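Local coordinates for transcriptional regulator (Thermus thermophilus, PDB 2H0A), which probably regulates transcription as a CcpA-type repressor, with a periplasmic-binding-protein-like fold consistent with sensing a small effector, at residues P115-A120 with P154-I159. Sequence-based numbering, arbitrary orientation.
Sequences PIFAIA and PDRLYI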
# COMPACT_ATOMS: atom_id res chain seq x y z
N PRO A 115 4.38 12.55 28.53
CA PRO A 115 4.30 11.11 28.29
C PRO A 115 4.80 10.67 26.92
O PRO A 115 4.61 11.34 25.92
CB PRO A 115 2.82 10.81 28.47
CG PRO A 115 2.18 12.08 28.00
CD PRO A 115 3.03 13.12 28.67
N ILE A 116 5.45 9.52 26.90
CA ILE A 116 6.01 8.97 25.67
C ILE A 116 5.09 7.90 25.07
O ILE A 116 4.72 6.93 25.74
CB ILE A 116 7.38 8.36 25.96
CG1 ILE A 116 8.30 9.45 26.54
CG2 ILE A 116 7.94 7.74 24.70
CD1 ILE A 116 9.57 8.92 27.17
N PHE A 117 4.73 8.09 23.80
CA PHE A 117 3.87 7.15 23.09
C PHE A 117 4.66 6.54 21.96
O PHE A 117 5.68 7.07 21.54
CB PHE A 117 2.64 7.86 22.49
CG PHE A 117 1.75 8.50 23.50
CD1 PHE A 117 2.01 9.78 23.96
CD2 PHE A 117 0.63 7.83 23.99
CE1 PHE A 117 1.18 10.39 24.89
CE2 PHE A 117 -0.21 8.43 24.92
CZ PHE A 117 0.07 9.71 25.37
N ALA A 118 4.18 5.41 21.46
CA ALA A 118 4.83 4.72 20.37
C ALA A 118 3.82 4.19 19.37
O ALA A 118 2.67 3.87 19.72
CB ALA A 118 5.67 3.57 20.92
N ILE A 119 4.24 4.12 18.11
CA ILE A 119 3.39 3.62 17.04
C ILE A 119 4.04 2.35 16.50
O ILE A 119 5.22 2.35 16.14
CB ILE A 119 3.23 4.66 15.90
CG1 ILE A 119 2.74 6.00 16.46
CG2 ILE A 119 2.22 4.16 14.87
CD1 ILE A 119 2.52 7.06 15.43
N ALA A 120 3.27 1.27 16.47
CA ALA A 120 3.75 -0.01 15.99
C ALA A 120 3.07 -0.36 14.67
O ALA A 120 1.85 -0.37 14.57
CB ALA A 120 3.47 -1.09 17.02
N PRO A 154 1.55 -0.53 27.43
CA PRO A 154 0.74 -0.76 26.23
C PRO A 154 -0.42 0.23 26.08
O PRO A 154 -1.04 0.31 25.02
CB PRO A 154 0.27 -2.20 26.40
CG PRO A 154 0.21 -2.36 27.88
CD PRO A 154 1.48 -1.69 28.33
N ASP A 155 -0.72 0.98 27.14
CA ASP A 155 -1.80 1.95 27.07
C ASP A 155 -1.32 3.24 26.40
O ASP A 155 -2.09 4.18 26.24
CB ASP A 155 -2.36 2.25 28.46
CG ASP A 155 -1.44 3.14 29.27
OD1 ASP A 155 -0.30 2.71 29.56
OD2 ASP A 155 -1.86 4.27 29.62
N ARG A 156 -0.05 3.27 26.03
CA ARG A 156 0.52 4.44 25.35
C ARG A 156 1.05 4.00 23.99
O ARG A 156 1.80 4.71 23.34
CB ARG A 156 1.64 5.06 26.19
CG ARG A 156 1.12 5.99 27.27
CD ARG A 156 2.21 6.55 28.14
NE ARG A 156 2.80 5.51 28.97
CZ ARG A 156 4.11 5.31 29.07
NH1 ARG A 156 4.96 6.08 28.41
NH2 ARG A 156 4.56 4.31 29.82
N LEU A 157 0.62 2.82 23.58
CA LEU A 157 0.99 2.23 22.31
C LEU A 157 -0.18 2.31 21.33
O LEU A 157 -1.34 2.30 21.73
CB LEU A 157 1.36 0.76 22.49
CG LEU A 157 1.67 -0.01 21.21
CD1 LEU A 157 3.02 0.43 20.67
CD2 LEU A 157 1.68 -1.48 21.50
N TYR A 158 0.14 2.38 20.04
CA TYR A 158 -0.89 2.41 19.03
C TYR A 158 -0.43 1.54 17.88
O TYR A 158 0.70 1.66 17.42
CB TYR A 158 -1.14 3.83 18.51
CG TYR A 158 -2.41 3.95 17.69
CD1 TYR A 158 -3.65 4.04 18.30
CD2 TYR A 158 -2.36 3.97 16.30
CE1 TYR A 158 -4.81 4.16 17.56
CE2 TYR A 158 -3.52 4.08 15.54
CZ TYR A 158 -4.74 4.18 16.18
OH TYR A 158 -5.89 4.30 15.43
N ILE A 159 -1.31 0.66 17.44
CA ILE A 159 -0.99 -0.23 16.34
C ILE A 159 -1.77 0.21 15.10
O ILE A 159 -2.96 0.51 15.18
CB ILE A 159 -1.37 -1.69 16.71
CG1 ILE A 159 -0.75 -2.05 18.06
CG2 ILE A 159 -0.87 -2.64 15.63
CD1 ILE A 159 -1.20 -3.39 18.62
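Ala118, Ile119 and Ala120 pair in register with Leu157, Tyr158 and Ile159 as the two parallel strands of a beta-alpha-beta unit in the periplasmic-binding-protein-like fold; helix 133-147 makes the crossover, and 157-160 is an outermost strand of the sheet within the chain. The ladder runs from Ala118 N to Arg156 O, back from Tyr158 N to Ala118 O, then from Ala120 N to Tyr158 O at 2.8 Å, and on from Ala120 to Thr160. From its start the Arg156 side chain reaches toward Ile116 and Phe117. Arg156 CG lies 3.6 Å from Phe117 CE2, CD sits over one face of that ring, and the side chains cross at about a right angle. The chain bends at chi3 (-69°), which sets NE; NH1 gives Ile116 O a weak hydrogen bond of 2.8 Å, bent to 127° at the hydrogen, while NH2 is held by Pro151 O. Ile119 and Tyr158 pack on Ala170 and Phe174 of helix 164-175, and the Tyr158 hydroxyl weakly bonds Arg168 of the second subunit. On the face of Ala118 and Ala120, Met138 of the crossover helix touches Leu157, whose CD1, placed by chi2 (73°), lies 4.1 Å from Ala118 CB and 4.0 Å from Ala120 CB.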